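Local coordinates for protein isoaspartyl dipeptidase (Fervidobacterium islandicum, PDB 7CDH) that probably hydrolyses isoaspartyl (beta-aspartyl) dipeptides as a zinc-dependent metallopeptidase of the amidohydrolase superfamily, consistent with a role in protein repair, at residues V62-G66 with T77-K81; I282-G288 with V304-V310. All coordinates share one frame. Residue numbers count along the deposited sequence, not the author numbering.

Overall arrangement
Both contacts lie where loops leave strands of the TIM-barrel-like amidohydrolase domain beside its zinc ions. From the N terminus, strand 61-62 runs out into 62-66, and contact 1 closes the loop that returns through 77-81 to helix 82-86. Much later, strand 280-283 ends in 282-288, and contact 2 closes a second loop, partly disordered, as 304-310 leads into helix 309-318. The two loops follow in series, neither nested nor crossed, yet the centres of the two contacts lie about 10 Å apart and the contacts touch: His-63 N approaches Gly-286 O at 2.9 Å and Thr-77 OG1 approaches Gln-287 O at 2.6 Å, both probable hydrogen bonds. His-63 and Asp-285 share one zinc ion.

Contact 1 (V62-G66 with T77-K81). With ZN (zinc ion), chain L.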
ATOM      1  N   VAL A  62      14.786  30.321  -3.401  1.00 36.38           N
ATOM      2  CA  VAL A  62      13.991  30.746  -4.596  1.00 34.21           C
ATOM      3  C   VAL A  62      12.907  29.715  -4.931  1.00 30.50           C
ATOM      4  O   VAL A  62      13.186  28.526  -5.003  1.00 28.16           O
ATOM      5  CB  VAL A  62      14.899  30.981  -5.807  1.00 35.26           C
ATOM      6  CG1 VAL A  62      14.110  31.460  -7.003  1.00 36.91           C
ATOM      7  CG2 VAL A  62      15.987  31.970  -5.457  1.00 38.28           C
ATOM      8  N   HIS A  63      11.679  30.172  -5.121  1.00 31.39           N
ATOM      9  CA  HIS A  63      10.571  29.316  -5.595  1.00 28.69           C
ATOM     10  C   HIS A  63      10.697  29.217  -7.096  1.00 26.67           C
ATOM     11  O   HIS A  63       9.912  29.842  -7.732  1.00 25.03           O
ATOM     12  CB  HIS A  63       9.233  29.853  -5.106  1.00 28.85           C
ATOM     13  CG  HIS A  63       9.150  29.787  -3.620  1.00 30.52           C
ATOM     14  ND1 HIS A  63       9.003  28.607  -2.955  1.00 31.35           N
ATOM     15  CD2 HIS A  63       9.256  30.739  -2.666  1.00 36.43           C
ATOM     16  CE1 HIS A  63       8.966  28.833  -1.644  1.00 35.35           C
ATOM     17  NE2 HIS A  63       9.122  30.133  -1.437  1.00 33.94           N
ATOM     18  N   ILE A  64      11.679  28.468  -7.598  1.00 27.01           N
ATOM     19  CA  ILE A  64      12.001  28.408  -9.044  1.00 28.80           C
ATOM     20  C   ILE A  64      10.795  27.936  -9.888  1.00 32.75           C
ATOM     21  O   ILE A  64      10.731  28.337 -11.097  1.00 35.26           O
ATOM     22  CB  ILE A  64      13.246  27.551  -9.281  1.00 29.84           C
ATOM     23  CG1 ILE A  64      13.090  26.077  -8.897  1.00 28.64           C
ATOM     24  CG2 ILE A  64      14.433  28.187  -8.587  1.00 30.71           C
ATOM     25  CD1 ILE A  64      14.348  25.233  -9.246  1.00 29.57           C
ATOM     26  N   THR A  65       9.864  27.143  -9.344  1.00 29.88           N
ATOM     27  CA  THR A  65       8.716  26.631 -10.143  1.00 30.71           C
ATOM     28  C   THR A  65       7.503  27.559 -10.040  1.00 29.38           C
ATOM     29  O   THR A  65       6.522  27.325 -10.741  1.00 34.51           O
ATOM     30  CB  THR A  65       8.297  25.212  -9.763  1.00 29.53           C
ATOM     31  OG1 THR A  65       7.737  25.235  -8.459  1.00 30.38           O
ATOM     32  CG2 THR A  65       9.441  24.240  -9.868  1.00 30.81           C
ATOM     33  N   GLY A  66       7.587  28.611  -9.249  1.00 27.14           N
ATOM     34  CA  GLY A  66       6.435  29.444  -8.893  1.00 25.47           C
ATOM     35  C   GLY A  66       5.956  29.094  -7.511  1.00 27.57           C
ATOM     36  O   GLY A  66       6.256  28.000  -7.038  1.00 32.63           O
ATOM     37  N   THR A  77       2.027  32.077  -8.663  1.00 34.12           N
ATOM     38  CA  THR A  77       2.969  32.962  -9.380  1.00 36.44           C
ATOM     39  C   THR A  77       3.665  32.178 -10.475  1.00 34.27           C
ATOM     40  O   THR A  77       3.743  30.954 -10.434  1.00 31.41           O
ATOM     41  CB  THR A  77       3.979  33.592  -8.418  1.00 38.62           C
ATOM     42  OG1 THR A  77       4.732  32.486  -7.931  1.00 36.73           O
ATOM     43  CG2 THR A  77       3.329  34.401  -7.317  1.00 36.39           C
ATOM     44  N   PRO A  78       4.209  32.879 -11.485  1.00 34.73           N
ATOM     45  CA  PRO A  78       4.913  32.212 -12.565  1.00 34.32           C
ATOM     46  C   PRO A  78       6.252  31.623 -12.094  1.00 35.04           C
ATOM     47  O   PRO A  78       6.727  31.976 -11.046  1.00 37.85           O
ATOM     48  CB  PRO A  78       5.090  33.286 -13.655  1.00 33.43           C
ATOM     49  CG  PRO A  78       4.745  34.614 -13.023  1.00 34.06           C
ATOM     50  CD  PRO A  78       4.096  34.332 -11.683  1.00 37.46           C
ATOM     51  N   GLU A  79       6.820  30.738 -12.909  1.00 36.29           N
ATOM     52  CA  GLU A  79       8.135  30.119 -12.666  1.00 39.20           C
ATOM     53  C   GLU A  79       9.226  31.183 -12.889  1.00 39.09           C
ATOM     54  O   GLU A  79       8.937  32.233 -13.427  1.00 40.51           O
ATOM     55  CB  GLU A  79       8.240  28.815 -13.465  1.00 38.86           C
ATOM     56  CG  GLU A  79       8.533  28.938 -14.945  1.00 43.69           C
ATOM     57  CD  GLU A  79       8.910  27.620 -15.621  1.00 50.29           C
ATOM     58  OE1 GLU A  79       9.062  26.617 -14.906  1.00 68.21           O
ATOM     59  OE2 GLU A  79       9.073  27.587 -16.859  1.00 61.62           O
ATOM     60  N   LEU A  80      10.422  30.946 -12.368  1.00 37.42           N
ATOM     61  CA  LEU A  80      11.585  31.848 -12.495  1.00 33.75           C
ATOM     62  C   LEU A  80      12.025  31.868 -13.945  1.00 33.32           C
ATOM     63  O   LEU A  80      12.067  30.783 -14.537  1.00 33.86           O
ATOM     64  CB  LEU A  80      12.714  31.273 -11.648  1.00 33.44           C
ATOM     65  CG  LEU A  80      13.982  32.107 -11.654  1.00 35.22           C
ATOM     66  CD1 LEU A  80      13.752  33.411 -10.911  1.00 37.47           C
ATOM     67  CD2 LEU A  80      15.128  31.337 -11.041  1.00 38.37           C
ATOM     68  N   LYS A  81      12.410  33.021 -14.485  1.00 38.48           N
ATOM     69  CA  LYS A  81      13.072  33.057 -15.824  1.00 39.88           C
ATOM     70  C   LYS A  81      14.588  33.103 -15.588  1.00 37.24           C
ATOM     71  O   LYS A  81      15.009  33.863 -14.709  1.00 37.40           O
ATOM     72  CB  LYS A  81      12.605  34.254 -16.648  1.00 48.81           C
ATOM     73  CG  LYS A  81      11.160  34.706 -16.456  1.00 61.49           C
ATOM     74  CD  LYS A  81      10.233  34.347 -17.618  1.00 71.82           C
ATOM     75  CE  LYS A  81      10.156  35.395 -18.712  1.00 82.91           C
ATOM     76  NZ  LYS A  81       9.955  36.760 -18.164  1.00 93.28           N
TER
HETATM   77 ZN    ZN L 411       9.836  30.984   0.613  1.00 44.23          ZN
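Val-62 ends the short strand 61-62, and its CG1 lies 4.2 Å from Leu-80 CD2, a purely apolar contact that suits two buried aliphatic side chains. His-63, the centre of an inverse gamma turn, turns its imidazole out of this interface and binds zinc through NE2 at 2.3 Å; His-61, Glu-156 and Asp-285 complete that metal site. This His-X-His sequence at the end of a barrel strand is a signature of the amidohydrolase superfamily. A type I turn from His-63 to Gly-66 follows, closed by Gly-66 N to His-63 O (3.0 Å). Within it Ile-64 accepts a nearly straight hydrogen bond from Leu-80 N to its O (2.9 Å), while its CG2 meets Leu-80 CD2 at 4.1 Å. Thr-65 directs its CB away, so its backbone O makes the approach, 3.5 Å from Glu-79 CB. Gly-66, at positive phi, makes CA-H...O contacts from its CA to Thr-77 O (3.4 Å) and Pro-78 O (3.3 Å); a CB here would collide with Thr-77 O and jam against the carbonyl O of Thr-65.

Contact 2 (I282-G288 with V304-V310); sequences ISSDGQG and VGSVSAV. With ZN (zinc ion), chain L.
Ser-284, Gly-305 and Val-310 carry the most buried surface where 282-288, coming off strand 280-283, meets 304-310 at the start of helix 309-318. The nearest CA pairs are Ser-284 with Val-307 (5.0 Å) and Gly-286 with Gly-305 (4.0 Å). Ser-284 (chi1 p) points toward the second segment, its CB 3.2 Å from Ser-306 O and 3.6 Å from Val-307 CA; a small side chain suits so close an approach. Its OG is hydrogen-bonded chiefly to Asp-59 OD2 and takes only a weak bond from Gly-286 N (3.0 Å). Asp-285, at phi/psi 59/42 with chi1 t, binds zinc through OD1 at 2.4 Å, in keeping with the metal-binding aspartate near the end of barrel strand eight in amidohydrolases. A type II turn spans Asp-285 to Gly-288, closed by Gly-288 N to Asp-285 O (3.0 Å), with Gln-287 at phi/psi 67/-1. Against it lies Gly-305 (-47/137): its O accepts from Gln-287 N at 2.8 Å, its N donates to Gly-288 O at 3.2 Å, and its CA sits 3.5 Å from Asp-285 O, where a CB would clash. Gln-287 NE2 donates to Pro-78 O, so the amide serves both contacts; one water donates to its OE1 and accepts from Val-307 N, 2.8 Å from each. Beyond Gly-305, a type I turn from Ser-306 to Ala-309 (Ala-309 N to Ser-306 O, 3.0 Å) leads into the helix. There Val-310 (chi1 t) sets CG2 4.1 Å from Ser-284 N and CG1 4.4 Å from CD1 of Ile-282 (chi1 p, chi2 t), and also packs on Leu-57.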
ATOM      1  N   ILE A 282      21.343  36.459   3.043  1.00 28.88           N
ATOM      2  CA  ILE A 282      20.065  36.977   2.499  1.00 32.14           C
ATOM      3  C   ILE A 282      19.585  36.100   1.328  1.00 34.62           C
ATOM      4  O   ILE A 282      20.412  35.398   0.654  1.00 29.11           O
ATOM      5  CB  ILE A 282      20.220  38.453   2.100  1.00 33.57           C
ATOM      6  CG1 ILE A 282      21.257  38.642   0.995  1.00 31.12           C
ATOM      7  CG2 ILE A 282      20.522  39.287   3.336  1.00 34.95           C
ATOM      8  CD1 ILE A 282      21.182  39.999   0.327  1.00 31.70           C
ATOM      9  N   SER A 283      18.278  36.169   1.075  1.00 35.55           N
ATOM     10  CA  SER A 283      17.606  35.435  -0.028  1.00 34.39           C
ATOM     11  C   SER A 283      16.453  36.274  -0.596  1.00 30.61           C
ATOM     12  O   SER A 283      15.829  37.056   0.159  1.00 27.76           O
ATOM     13  CB  SER A 283      17.148  34.088   0.469  1.00 35.02           C
ATOM     14  OG  SER A 283      16.110  34.221   1.434  1.00 35.67           O
ATOM     15  N   SER A 284      16.157  36.118  -1.880  1.00 30.11           N
ATOM     16  CA  SER A 284      15.087  36.904  -2.554  1.00 30.64           C
ATOM     17  C   SER A 284      13.733  36.423  -2.082  1.00 32.72           C
ATOM     18  O   SER A 284      12.804  37.272  -1.959  1.00 39.98           O
ATOM     19  CB  SER A 284      15.162  36.795  -4.030  1.00 33.06           C
ATOM     20  OG  SER A 284      15.266  35.436  -4.427  1.00 33.33           O
ATOM     21  N   ASP A 285      13.620  35.114  -1.849  1.00 33.02           N
ATOM     22  CA  ASP A 285      12.303  34.434  -1.827  1.00 35.47           C
ATOM     23  C   ASP A 285      11.642  34.657  -3.197  1.00 34.72           C
ATOM     24  O   ASP A 285      10.456  35.023  -3.254  1.00 33.23           O
ATOM     25  CB  ASP A 285      11.448  34.983  -0.687  1.00 38.74           C
ATOM     26  CG  ASP A 285      10.436  33.974  -0.202  1.00 40.19           C
ATOM     27  OD1 ASP A 285      10.528  32.850  -0.672  1.00 47.42           O
ATOM     28  OD2 ASP A 285       9.607  34.304   0.680  1.00 44.53           O
ATOM     29  N   GLY A 286      12.428  34.543  -4.258  1.00 32.10           N
ATOM     30  CA  GLY A 286      11.998  34.921  -5.609  1.00 36.29           C
ATOM     31  C   GLY A 286      10.813  34.083  -6.043  1.00 35.65           C
ATOM     32  O   GLY A 286      10.840  32.893  -5.725  1.00 32.31           O
ATOM     33  N   GLN A 287       9.856  34.697  -6.757  1.00 35.00           N
ATOM     34  CA  GLN A 287       8.551  34.116  -7.200  1.00 38.66           C
ATOM     35  C   GLN A 287       7.634  33.841  -5.995  1.00 42.49           C
ATOM     36  O   GLN A 287       6.516  33.358  -6.205  1.00 39.80           O
ATOM     37  CB  GLN A 287       8.774  32.864  -8.043  1.00 32.03           C
ATOM     38  CG  GLN A 287       9.823  33.085  -9.110  1.00 37.85           C
ATOM     39  CD  GLN A 287       9.529  34.320  -9.931  1.00 42.93           C
ATOM     40  OE1 GLN A 287      10.335  35.243 -10.037  1.00 48.59           O
ATOM     41  NE2 GLN A 287       8.348  34.353 -10.513  1.00 42.37           N
ATOM     42  N   GLY A 288       8.087  34.122  -4.772  1.00 46.20           N
ATOM     43  CA  GLY A 288       7.258  34.010  -3.565  1.00 48.52           C
ATOM     44  C   GLY A 288       6.077  34.960  -3.645  1.00 52.27           C
ATOM     45  O   GLY A 288       6.072  35.827  -4.554  1.00 51.50           O
ATOM     46  N   VAL A 304       5.216  39.679  -5.535  1.00 73.28           N
ATOM     47  CA  VAL A 304       6.120  38.575  -6.017  1.00 70.74           C
ATOM     48  C   VAL A 304       7.605  38.881  -5.707  1.00 59.61           C
ATOM     49  O   VAL A 304       8.157  39.820  -6.258  1.00 51.15           O
ATOM     50  CB  VAL A 304       5.949  38.339  -7.540  1.00 71.09           C
ATOM     51  CG1 VAL A 304       6.548  37.017  -7.990  1.00 67.83           C
ATOM     52  CG2 VAL A 304       4.502  38.449  -8.006  1.00 72.90           C
ATOM     53  N   GLY A 305       8.289  38.040  -4.936  1.00 57.94           N
ATOM     54  CA  GLY A 305       9.755  38.088  -4.832  1.00 48.02           C
ATOM     55  C   GLY A 305      10.415  38.180  -6.209  1.00 43.56           C
ATOM     56  O   GLY A 305      10.007  37.443  -7.109  1.00 36.18           O
ATOM     57  N   SER A 306      11.445  39.030  -6.353  1.00 47.26           N
ATOM     58  CA  SER A 306      12.395  39.044  -7.496  1.00 43.70           C
ATOM     59  C   SER A 306      13.793  38.660  -6.994  1.00 34.87           C
ATOM     60  O   SER A 306      14.149  39.106  -5.919  1.00 31.37           O
ATOM     61  CB  SER A 306      12.414  40.380  -8.209  1.00 44.66           C
ATOM     62  OG  SER A 306      13.134  40.267  -9.449  1.00 51.68           O
ATOM     63  N   VAL A 307      14.523  37.852  -7.755  1.00 30.03           N
ATOM     64  CA  VAL A 307      15.945  37.535  -7.487  1.00 37.30           C
ATOM     65  C   VAL A 307      16.777  38.833  -7.590  1.00 40.88           C
ATOM     66  O   VAL A 307      17.896  38.856  -7.025  1.00 35.47           O
ATOM     67  CB  VAL A 307      16.493  36.427  -8.401  1.00 35.15           C
ATOM     68  CG1 VAL A 307      15.839  35.099  -8.104  1.00 37.74           C
ATOM     69  CG2 VAL A 307      16.347  36.775  -9.863  1.00 40.27           C
ATOM     70  N   SER A 308      16.258  39.873  -8.257  1.00 39.05           N
ATOM     71  CA  SER A 308      16.869  41.231  -8.293  1.00 37.37           C
ATOM     72  C   SER A 308      17.038  41.779  -6.859  1.00 37.90           C
ATOM     73  O   SER A 308      17.969  42.599  -6.622  1.00 35.35           O
ATOM     74  CB  SER A 308      16.090  42.178  -9.186  1.00 33.97           C
ATOM     75  OG  SER A 308      14.926  42.669  -8.533  1.00 33.23           O
ATOM     76  N   ALA A 309      16.242  41.304  -5.906  1.00 32.09           N
ATOM     77  CA  ALA A 309      16.353  41.771  -4.514  1.00 34.36           C
ATOM     78  C   ALA A 309      17.776  41.572  -3.959  1.00 35.38           C
ATOM     79  O   ALA A 309      18.126  42.281  -3.011  1.00 36.41           O
ATOM     80  CB  ALA A 309      15.346  41.074  -3.652  1.00 34.51           C
ATOM     81  N   VAL A 310      18.574  40.649  -4.480  1.00 34.89           N
ATOM     82  CA  VAL A 310      19.830  40.282  -3.782  1.00 38.52           C
ATOM     83  C   VAL A 310      20.853  41.411  -3.995  1.00 43.27           C
ATOM     84  O   VAL A 310      21.436  41.918  -3.004  1.00 39.52           O
ATOM     85  CB  VAL A 310      20.354  38.911  -4.225  1.00 39.41           C
ATOM     86  CG1 VAL A 310      21.816  38.742  -3.847  1.00 40.03           C
ATOM     87  CG2 VAL A 310      19.519  37.789  -3.612  1.00 40.79           C
TER
HETATM   88 ZN    ZN L 411       9.836  30.984   0.613  1.00 44.23          ZN
HETATM   89  O   HOH W   1      12.694  36.599  -9.545  1.00 43.52           O